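Local coordinates for uridylate-specific endoribonuclease nsp11 (Prrsv 16244b, PDB 5EYI), which probably cleaves polyuridine tracts of viral RNA as a uridylate-specific endoribonuclease, keeping host double-stranded RNA sensors from being activated, at residues Y62-I67 / Q98-T103; A12-F17 / D206-R211; R57-Y62 / Y88-V93. The protein carries 1 engineered substitution. One frame throughout, in Å; residues are numbered along the deposited sequence.

Contact 3 lies within the N-terminal domain, while contacts 1 and 2 connect that domain to the NendoU part; all lie away from the predicted active-site residues His131, His146 and the engineered Ala175, and from the residues lining the bound 2-(2-methoxyethoxy)ethanol. Contacts 1 and 3 lie side by side, their centres about 8 Å apart; they share Tyr62 and a water, both reach the sheet built on strand 85-93, and Ser63 OG lies 2.7 Å from Thr90 OG1. Contact 2, centred about 12 Å from contact 1, meets it where Thr103 OG1 comes within 3.1 Å of Phe207 N. Contacts 2 and 3 are about 17 Å apart between centres, yet Leu89 reaches both Leu15 and Phe207.

Contact 1. Residues Y62-I67 / Q98-T103; sequences YSRACI and QLLPET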
loop_
_atom_site.group_PDB
_atom_site.type_symbol
_atom_site.label_atom_id
_atom_site.label_comp_id
_atom_site.label_asym_id
_atom_site.label_seq_id
_atom_site.Cartn_x
_atom_site.Cartn_y
_atom_site.Cartn_z
ATOM N N TYR A 62 3.675 8.909 -31.177
ATOM C CA TYR A 62 2.942 8.681 -29.950
ATOM C C TYR A 62 2.354 7.266 -29.920
ATOM O O TYR A 62 1.592 6.947 -29.006
ATOM C CB TYR A 62 1.810 9.704 -29.819
ATOM C CG TYR A 62 2.219 11.164 -29.668
ATOM C CD1 TYR A 62 3.428 11.539 -29.057
ATOM C CD2 TYR A 62 1.358 12.179 -30.088
ATOM C CE1 TYR A 62 3.770 12.878 -28.904
ATOM C CE2 TYR A 62 1.689 13.520 -29.937
ATOM C CZ TYR A 62 2.893 13.869 -29.347
ATOM O OH TYR A 62 3.216 15.199 -29.200
ATOM N N SER A 63 2.684 6.433 -30.913
ATOM C CA SER A 63 2.409 5.005 -30.836
ATOM C C SER A 63 3.118 4.449 -29.609
ATOM O O SER A 63 4.319 4.654 -29.438
ATOM C CB SER A 63 2.886 4.259 -32.080
ATOM O OG SER A 63 2.098 4.597 -33.193
ATOM N N ARG A 64 2.351 3.779 -28.760
ATOM C CA ARG A 64 2.836 3.201 -27.517
ATOM C C ARG A 64 3.008 1.706 -27.760
ATOM O O ARG A 64 2.045 1.021 -28.126
ATOM C CB ARG A 64 1.811 3.465 -26.404
ATOM C CG ARG A 64 1.920 2.617 -25.142
ATOM C CD ARG A 64 3.142 2.972 -24.327
ATOM N NE ARG A 64 3.051 4.343 -23.845
ATOM C CZ ARG A 64 4.072 5.045 -23.376
ATOM N NH1 ARG A 64 5.287 4.507 -23.285
ATOM N NH2 ARG A 64 3.879 6.295 -22.982
ATOM N N ALA A 65 4.232 1.216 -27.558
ATOM C CA ALA A 65 4.531 -0.209 -27.611
ATOM C C ALA A 65 3.928 -0.911 -26.392
ATOM O O ALA A 65 4.246 -0.567 -25.257
ATOM C CB ALA A 65 6.039 -0.424 -27.639
ATOM N N CYS A 66 3.059 -1.891 -26.630
ATOM C CA CYS A 66 2.431 -2.639 -25.539
ATOM C C CYS A 66 3.173 -3.952 -25.330
ATOM O O CYS A 66 2.882 -4.964 -25.974
ATOM C CB CYS A 66 0.954 -2.837 -25.825
ATOM S SG CYS A 66 0.104 -1.255 -26.017
ATOM N N ILE A 67 4.134 -3.908 -24.413
ATOM C CA ILE A 67 5.126 -4.969 -24.233
ATOM C C ILE A 67 4.639 -6.037 -23.265
ATOM O O ILE A 67 4.261 -5.733 -22.140
ATOM C CB ILE A 67 6.464 -4.391 -23.719
ATOM C CG1 ILE A 67 7.008 -3.338 -24.703
ATOM C CG2 ILE A 67 7.493 -5.505 -23.534
ATOM C CD1 ILE A 67 8.085 -2.426 -24.137
ATOM N N GLN A 98 -2.629 11.485 -29.504
ATOM C CA GLN A 98 -2.398 11.862 -28.118
ATOM C C GLN A 98 -1.261 11.054 -27.540
ATOM O O GLN A 98 -1.041 9.918 -27.941
ATOM C CB GLN A 98 -3.653 11.602 -27.283
ATOM C CG GLN A 98 -4.902 12.318 -27.765
ATOM C CD GLN A 98 -4.715 13.815 -27.862
ATOM O OE1 GLN A 98 -4.856 14.410 -28.937
ATOM N NE2 GLN A 98 -4.372 14.432 -26.739
ATOM N N LEU A 99 -0.555 11.643 -26.583
ATOM C CA LEU A 99 0.415 10.913 -25.782
ATOM C C LEU A 99 -0.349 9.942 -24.885
ATOM O O LEU A 99 -1.281 10.350 -24.194
ATOM C CB LEU A 99 1.235 11.870 -24.911
ATOM C CG LEU A 99 2.613 11.345 -24.496
ATOM C CD1 LEU A 99 3.607 11.578 -25.629
ATOM C CD2 LEU A 99 3.096 11.990 -23.197
ATOM N N LEU A 100 0.029 8.666 -24.910
ATOM C CA LEU A 100 -0.535 7.680 -23.990
ATOM C C LEU A 100 0.368 7.561 -22.771
ATOM O O LEU A 100 1.584 7.670 -22.905
ATOM C CB LEU A 100 -0.686 6.314 -24.664
ATOM C CG LEU A 100 -1.889 6.145 -25.594
ATOM C CD1 LEU A 100 -1.724 4.885 -26.430
ATOM C CD2 LEU A 100 -3.195 6.090 -24.809
ATOM N N PRO A 101 -0.216 7.335 -21.581
ATOM C CA PRO A 101 0.598 7.169 -20.382
ATOM C C PRO A 101 1.283 5.804 -20.305
ATOM O O PRO A 101 1.007 4.911 -21.106
ATOM C CB PRO A 101 -0.416 7.332 -19.246
ATOM C CG PRO A 101 -1.703 6.882 -19.832
ATOM C CD PRO A 101 -1.658 7.298 -21.271
ATOM N N GLU A 102 2.180 5.671 -19.337
ATOM C CA GLU A 102 2.891 4.422 -19.087
ATOM C C GLU A 102 1.972 3.494 -18.303
ATOM O O GLU A 102 1.228 3.949 -17.432
ATOM C CB GLU A 102 4.160 4.673 -18.263
ATOM C CG GLU A 102 5.178 5.635 -18.878
ATOM C CD GLU A 102 6.093 4.999 -19.913
ATOM O OE1 GLU A 102 6.601 5.745 -20.783
ATOM O OE2 GLU A 102 6.328 3.771 -19.858
ATOM N N THR A 103 2.028 2.203 -18.607
ATOM C CA THR A 103 1.218 1.206 -17.898
ATOM C C THR A 103 1.874 -0.164 -17.921
ATOM O O THR A 103 2.663 -0.451 -18.809
ATOM C CB THR A 103 -0.215 1.098 -18.501
ATOM O OG1 THR A 103 -1.013 0.210 -17.710
ATOM C CG2 THR A 103 -0.191 0.589 -19.924
HETATM O O HOH W 1 -1.252 7.464 -28.977
HETATM O O HOH W 2 2.094 7.595 -26.454
#
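Arg64 and Tyr62 meet Leu99, Leu100 and Glu102 in a mixed polar and apolar surface contact, where the chain leaving strand 96-98 runs beside the start of strand 64-67. The Arg64 side chain starts with CG anti to the backbone N (chi1 163°) and then bends at both chi2 and chi3. Its NH2 gives Leu100 O a short, nearly straight hydrogen bond of 2.7 Å (N-H...O 167°), the acceptor lying in the guanidinium plane. NH1 reaches Glu102 OE1 at 3.1 Å in a salt bridge whose hydrogen bond is weak, with the guanidinium and carboxylate planes 71° apart. Nearer the backbone, Arg64 CB rests on Leu100 CD1 at 3.8 Å. At the other end Leu99 crosses Tyr62 at about a right angle, bringing its CD1 within 3.4 Å of Tyr62 CD1, while Leu99 N lies over one ring face, toward the rim. Between the two patches a water accepts from Leu100 N and donates to Tyr62 O. Strand 64-67 pairs with strand 85-93 through Arg64 and Leu89, Gln98 pairs with Lys91 of that same strand, and Pro101 and Thr103 lean on Met204 of strand 198-205.

Contact 2. Residues A12-F17 / D206-R211; sequences AHNLGF and DFKEVR
Asn14, in the last turn of helix 9-14, is hydrogen-bonded to Asp206 in the tight turn between strands 198-205 and 208-215. Asn14 has CG anti to its carbonyl carbon (chi1 -64°), and ND2 donates to Asp206 O at 2.9 Å with an N-H...O angle of 160°. The acceptor lies in the amide plane, but ND2 stands above the plane of the carbonyl it binds. ND2 is also bonded to Ser161 OG. On the oxygen side of the amide, Lys208 runs across at about a right angle: its chain leaves with CG anti to the backbone N, then bends at chi2 and chi3, which brings CE to 3.3 Å from Asn14 OD1.

Leu15 provides the apolar half. Its CD1 sits over a face of the Phe207 ring, 4.0 Å from the centroid and 28° off the normal, a CH-pi contact, while CD2 packs on Phe207 CB at 3.7 Å. The ring also meets Phe105, with the two planes steeply inclined. Asp206 and Phe207 both have positive phi, as in a type I' turn. The helix ends in a Schellman motif, with Gly16 at positive phi and Phe17 N bonded to Ala12 O at 3.0 Å; His13 ND1 reinforces it with a straight bond to Phe17 O at 3.2 Å.

A water donates to Asn14 O and, at 2.7 Å, to Phe207 O. The Asp206 carboxylate is held by the hydroxyls of Ser106 and Ser161, so Ser161 joins both sides of the interface. The one direct hydrogen bond between the two segments thus links a neutral amide to a backbone carbonyl, with no salt bridge beside it; the Asp206 carboxylate takes part through Ser161, and its charge could still matter there.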
loop_
_atom_site.group_PDB
_atom_site.type_symbol
_atom_site.label_atom_id
_atom_site.label_comp_id
_atom_site.label_asym_id
_atom_site.label_seq_id
_atom_site.Cartn_x
_atom_site.Cartn_y
_atom_site.Cartn_z
ATOM N N ALA A 12 -8.706 -1.621 -24.145
ATOM C CA ALA A 12 -9.442 -0.602 -24.901
ATOM C C ALA A 12 -10.536 0.033 -24.044
ATOM O O ALA A 12 -10.682 1.249 -24.061
ATOM C CB ALA A 12 -10.040 -1.191 -26.176
ATOM N N HIS A 13 -11.287 -0.786 -23.293
ATOM C CA HIS A 13 -12.357 -0.273 -22.428
ATOM C C HIS A 13 -11.807 0.758 -21.442
ATOM O O HIS A 13 -12.375 1.842 -21.291
ATOM C CB HIS A 13 -13.051 -1.378 -21.632
ATOM C CG HIS A 13 -13.758 -2.400 -22.460
ATOM N ND1 HIS A 13 -14.095 -2.201 -23.781
ATOM C CD2 HIS A 13 -14.215 -3.632 -22.141
ATOM C CE1 HIS A 13 -14.707 -3.276 -24.244
ATOM N NE2 HIS A 13 -14.804 -4.153 -23.265
ATOM N N ASN A 14 -10.671 0.447 -20.826
ATOM C CA ASN A 14 -10.034 1.367 -19.875
ATOM C C ASN A 14 -9.638 2.711 -20.490
ATOM O O ASN A 14 -9.500 3.687 -19.764
ATOM C CB ASN A 14 -8.819 0.703 -19.209
ATOM C CG ASN A 14 -9.202 -0.507 -18.357
ATOM O OD1 ASN A 14 -10.340 -0.640 -17.930
ATOM N ND2 ASN A 14 -8.257 -1.392 -18.122
ATOM N N LEU A 15 -9.431 2.751 -21.810
ATOM C CA LEU A 15 -9.202 4.007 -22.551
ATOM C C LEU A 15 -10.486 4.649 -23.129
ATOM O O LEU A 15 -10.413 5.681 -23.784
ATOM C CB LEU A 15 -8.184 3.772 -23.679
ATOM C CG LEU A 15 -6.758 3.449 -23.238
ATOM C CD1 LEU A 15 -5.939 2.909 -24.397
ATOM C CD2 LEU A 15 -6.093 4.677 -22.641
ATOM N N GLY A 16 -11.644 4.048 -22.876
ATOM C CA GLY A 16 -12.928 4.576 -23.325
ATOM C C GLY A 16 -13.384 4.120 -24.703
ATOM O O GLY A 16 -14.249 4.768 -25.307
ATOM N N PHE A 17 -12.845 3.003 -25.194
ATOM C CA PHE A 17 -13.200 2.487 -26.509
ATOM C C PHE A 17 -13.871 1.128 -26.362
ATOM O O PHE A 17 -13.303 0.201 -25.749
ATOM C CB PHE A 17 -11.961 2.401 -27.401
ATOM C CG PHE A 17 -11.342 3.730 -27.692
ATOM C CD1 PHE A 17 -10.470 4.320 -26.783
ATOM C CD2 PHE A 17 -11.647 4.414 -28.864
ATOM C CE1 PHE A 17 -9.908 5.559 -27.042
ATOM C CE2 PHE A 17 -11.074 5.654 -29.135
ATOM C CZ PHE A 17 -10.206 6.224 -28.222
ATOM N N ASP A 206 -3.219 -1.985 -17.615
ATOM C CA ASP A 206 -4.078 -1.918 -18.813
ATOM C C ASP A 206 -4.683 -0.516 -18.996
ATOM O O ASP A 206 -5.835 -0.384 -19.383
ATOM C CB ASP A 206 -5.199 -2.986 -18.750
ATOM C CG ASP A 206 -4.665 -4.405 -18.636
ATOM O OD1 ASP A 206 -3.598 -4.693 -19.220
ATOM O OD2 ASP A 206 -5.325 -5.250 -17.987
ATOM N N PHE A 207 -3.894 0.516 -18.700
ATOM C CA PHE A 207 -4.333 1.925 -18.701
ATOM C C PHE A 207 -5.424 2.301 -17.685
ATOM O O PHE A 207 -6.058 3.331 -17.831
ATOM C CB PHE A 207 -4.758 2.377 -20.110
ATOM C CG PHE A 207 -3.687 2.202 -21.151
ATOM C CD1 PHE A 207 -2.602 3.074 -21.203
ATOM C CD2 PHE A 207 -3.769 1.178 -22.089
ATOM C CE1 PHE A 207 -1.619 2.927 -22.166
ATOM C CE2 PHE A 207 -2.784 1.025 -23.056
ATOM C CZ PHE A 207 -1.707 1.906 -23.096
ATOM N N LYS A 208 -5.627 1.495 -16.651
ATOM C CA LYS A 208 -6.576 1.805 -15.594
ATOM C C LYS A 208 -5.758 2.220 -14.379
ATOM O O LYS A 208 -4.829 1.520 -13.993
ATOM C CB LYS A 208 -7.437 0.579 -15.297
ATOM C CG LYS A 208 -8.247 0.602 -14.011
ATOM C CD LYS A 208 -9.613 1.227 -14.186
ATOM C CE LYS A 208 -10.614 0.226 -14.741
ATOM N NZ LYS A 208 -11.084 -0.741 -13.707
ATOM N N GLU A 209 -6.116 3.350 -13.777
ATOM C CA GLU A 209 -5.468 3.816 -12.546
ATOM C C GLU A 209 -5.750 2.849 -11.414
ATOM O O GLU A 209 -6.901 2.574 -11.101
ATOM C CB GLU A 209 -5.962 5.213 -12.155
ATOM C CG GLU A 209 -5.452 6.331 -13.055
ATOM C CD GLU A 209 -3.998 6.716 -12.807
ATOM O OE1 GLU A 209 -3.519 7.623 -13.525
ATOM O OE2 GLU A 209 -3.323 6.132 -11.912
ATOM N N VAL A 210 -4.691 2.313 -10.826
ATOM C CA VAL A 210 -4.803 1.367 -9.721
ATOM C C VAL A 210 -3.830 1.774 -8.643
ATOM O O VAL A 210 -2.978 2.639 -8.866
ATOM C CB VAL A 210 -4.497 -0.084 -10.170
ATOM C CG1 VAL A 210 -5.481 -0.534 -11.248
ATOM C CG2 VAL A 210 -3.056 -0.241 -10.673
ATOM N N ARG A 211 -3.949 1.126 -7.492
ATOM C CA ARG A 211 -2.987 1.254 -6.416
ATOM C C ARG A 211 -2.428 -0.120 -6.072
ATOM O O ARG A 211 -3.166 -1.095 -6.030
ATOM C CB ARG A 211 -3.638 1.894 -5.188
ATOM C CG ARG A 211 -4.125 3.319 -5.433
ATOM C CD ARG A 211 -4.807 3.930 -4.215
ATOM N NE ARG A 211 -5.516 5.168 -4.554
ATOM C CZ ARG A 211 -6.738 5.251 -5.090
ATOM N NH1 ARG A 211 -7.454 4.163 -5.375
ATOM N NH2 ARG A 211 -7.258 6.452 -5.349
HETATM O O HOH W 3 -7.007 5.621 -18.890
#

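Contact 3. Residues R57-Y62 / Y88-V93; sequences RPIHKY and YLTKFV
A water between Tyr62 and Lys91 is gripped by three backbone groups: the water accepts from Lys91 N at 2.8 Å and donates to Tyr62 O at 2.9 Å and also to Gln98 O. It thereby fills in between strand 85-93 and the end of the 57-62 loop. At the start of that loop Pro58 lies over a face of the Tyr88 ring, with CD 3.9 Å from the centroid and 22° off the normal, a CH-pi contact. CG reaches across to Tyr88 CZ at 3.7 Å. This loop joins strand 51-55 to strand 64-67. Both run antiparallel to strand 85-93 and bond to alternate residues of it, Tyr88, Thr90 and Phe92 facing 51-55 and Leu89 facing 64-67, so the connection crosses over the central strand of the sheet. Midway, Ile59 turns CG1 between its backbone N and carbonyl carbon (chi1 65°) and sets it 3.3 Å from Thr90 OG1. Its CD1 goes on to the edge of the Phe92 ring, 4.4 Å from CE2. Thr90 OG1 is itself hydrogen-bonded to Ser63 OG, which also bonds to Ile59 N and so ties the loop back on itself. Beyond Ile59, His60 CB packs on Thr90 CG2, and His60 ND1 accepts from Tyr62 N at 3.3 Å, the donor lying close to the imidazole plane.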
loop_
_atom_site.group_PDB
_atom_site.type_symbol
_atom_site.label_atom_id
_atom_site.label_comp_id
_atom_site.label_asym_id
_atom_site.label_seq_id
_atom_site.Cartn_x
_atom_site.Cartn_y
_atom_site.Cartn_z
ATOM N N ARG A 57 3.132 -2.473 -36.115
ATOM C CA ARG A 57 4.292 -1.587 -36.185
ATOM C C ARG A 57 3.863 -0.184 -35.794
ATOM O O ARG A 57 2.688 0.153 -35.941
ATOM C CB ARG A 57 4.831 -1.551 -37.619
ATOM C CG ARG A 57 5.145 -2.913 -38.203
ATOM C CD ARG A 57 5.636 -2.781 -39.637
ATOM N NE ARG A 57 6.990 -2.243 -39.714
ATOM C CZ ARG A 57 7.676 -2.049 -40.841
ATOM N NH1 ARG A 57 7.149 -2.335 -42.030
ATOM N NH2 ARG A 57 8.907 -1.553 -40.776
ATOM N N PRO A 58 4.811 0.654 -35.339
ATOM C CA PRO A 58 4.426 2.017 -34.948
ATOM C C PRO A 58 3.913 2.815 -36.140
ATOM O O PRO A 58 4.426 2.647 -37.244
ATOM C CB PRO A 58 5.725 2.638 -34.396
ATOM C CG PRO A 58 6.777 1.589 -34.454
ATOM C CD PRO A 58 6.267 0.433 -35.266
ATOM N N ILE A 59 2.887 3.639 -35.920
ATOM C CA ILE A 59 2.311 4.486 -36.978
ATOM C C ILE A 59 2.467 5.984 -36.732
ATOM O O ILE A 59 2.120 6.777 -37.594
ATOM C CB ILE A 59 0.825 4.153 -37.238
ATOM C CG1 ILE A 59 -0.059 4.477 -36.025
ATOM C CG2 ILE A 59 0.670 2.688 -37.628
ATOM C CD1 ILE A 59 -1.544 4.308 -36.307
ATOM N N HIS A 60 2.986 6.365 -35.570
ATOM C CA HIS A 60 3.104 7.769 -35.174
ATOM C C HIS A 60 4.135 7.828 -34.058
ATOM O O HIS A 60 4.425 6.801 -33.446
ATOM C CB HIS A 60 1.751 8.284 -34.668
ATOM C CG HIS A 60 1.637 9.780 -34.614
ATOM N ND1 HIS A 60 2.037 10.526 -33.527
ATOM C CD2 HIS A 60 1.133 10.664 -35.506
ATOM C CE1 HIS A 60 1.807 11.804 -33.757
ATOM N NE2 HIS A 60 1.253 11.914 -34.951
ATOM N N LYS A 61 4.671 9.018 -33.782
ATOM C CA LYS A 61 5.593 9.236 -32.655
ATOM C C LYS A 61 4.999 8.883 -31.275
ATOM O O LYS A 61 5.732 8.577 -30.334
ATOM C CB LYS A 61 6.074 10.707 -32.652
ATOM C CG LYS A 61 7.068 11.106 -31.550
ATOM C CD LYS A 61 8.291 10.181 -31.473
ATOM C CE LYS A 61 9.230 10.533 -30.320
ATOM N NZ LYS A 61 10.207 11.604 -30.673
ATOM N N TYR A 62 3.675 8.909 -31.177
ATOM C CA TYR A 62 2.942 8.681 -29.950
ATOM C C TYR A 62 2.354 7.266 -29.920
ATOM O O TYR A 62 1.592 6.947 -29.006
ATOM C CB TYR A 62 1.810 9.704 -29.819
ATOM C CG TYR A 62 2.219 11.164 -29.668
ATOM C CD1 TYR A 62 3.428 11.539 -29.057
ATOM C CD2 TYR A 62 1.358 12.179 -30.088
ATOM C CE1 TYR A 62 3.770 12.878 -28.904
ATOM C CE2 TYR A 62 1.689 13.520 -29.937
ATOM C CZ TYR A 62 2.893 13.869 -29.347
ATOM O OH TYR A 62 3.216 15.199 -29.200
ATOM N N TYR A 88 1.145 -2.174 -31.013
ATOM C CA TYR A 88 1.237 -0.741 -30.723
ATOM C C TYR A 88 -0.167 -0.179 -30.626
ATOM O O TYR A 88 -1.058 -0.641 -31.320
ATOM C CB TYR A 88 1.991 0.006 -31.829
ATOM C CG TYR A 88 3.469 -0.263 -31.801
ATOM C CD1 TYR A 88 3.999 -1.371 -32.449
ATOM C CD2 TYR A 88 4.336 0.575 -31.103
ATOM C CE1 TYR A 88 5.344 -1.637 -32.406
ATOM C CE2 TYR A 88 5.689 0.310 -31.055
ATOM C CZ TYR A 88 6.183 -0.800 -31.709
ATOM O OH TYR A 88 7.523 -1.069 -31.658
ATOM N N LEU A 89 -0.346 0.819 -29.763
ATOM C CA LEU A 89 -1.597 1.567 -29.681
ATOM C C LEU A 89 -1.352 3.028 -29.992
ATOM O O LEU A 89 -0.404 3.628 -29.485
ATOM C CB LEU A 89 -2.227 1.454 -28.288
ATOM C CG LEU A 89 -2.934 0.146 -27.940
ATOM C CD1 LEU A 89 -3.564 0.281 -26.560
ATOM C CD2 LEU A 89 -3.973 -0.257 -28.969
ATOM N N THR A 90 -2.219 3.597 -30.819
ATOM C CA THR A 90 -2.184 5.018 -31.098
ATOM C C THR A 90 -3.587 5.581 -30.899
ATOM O O THR A 90 -4.530 5.113 -31.511
ATOM C CB THR A 90 -1.672 5.296 -32.526
ATOM O OG1 THR A 90 -0.529 4.473 -32.788
ATOM C CG2 THR A 90 -1.269 6.760 -32.672
ATOM N N LYS A 91 -3.708 6.570 -30.027
ATOM C CA LYS A 91 -4.996 7.153 -29.682
ATOM C C LYS A 91 -5.156 8.512 -30.348
ATOM O O LYS A 91 -4.359 9.420 -30.114
ATOM C CB LYS A 91 -5.103 7.308 -28.167
ATOM C CG LYS A 91 -6.358 8.008 -27.682
ATOM C CD LYS A 91 -6.535 7.790 -26.193
ATOM C CE LYS A 91 -7.601 8.697 -25.603
ATOM N NZ LYS A 91 -7.933 8.257 -24.216
ATOM N N PHE A 92 -6.193 8.651 -31.160
ATOM C CA PHE A 92 -6.521 9.929 -31.768
ATOM C C PHE A 92 -7.764 10.474 -31.113
ATOM O O PHE A 92 -8.752 9.757 -31.018
ATOM C CB PHE A 92 -6.780 9.754 -33.255
ATOM C CG PHE A 92 -5.563 9.354 -34.025
ATOM C CD1 PHE A 92 -4.756 10.319 -34.623
ATOM C CD2 PHE A 92 -5.214 8.018 -34.147
ATOM C CE1 PHE A 92 -3.621 9.951 -35.335
ATOM C CE2 PHE A 92 -4.085 7.644 -34.858
ATOM C CZ PHE A 92 -3.291 8.609 -35.460
ATOM N N VAL A 93 -7.707 11.721 -30.645
ATOM C CA VAL A 93 -8.909 12.441 -30.221
ATOM C C VAL A 93 -9.042 13.682 -31.114
ATOM O O VAL A 93 -8.094 14.451 -31.265
ATOM C CB VAL A 93 -8.941 12.757 -28.692
ATOM C CG1 VAL A 93 -8.392 11.584 -27.884
ATOM C CG2 VAL A 93 -8.208 14.046 -28.335
HETATM O O HOH W 1 -1.252 7.464 -28.977
#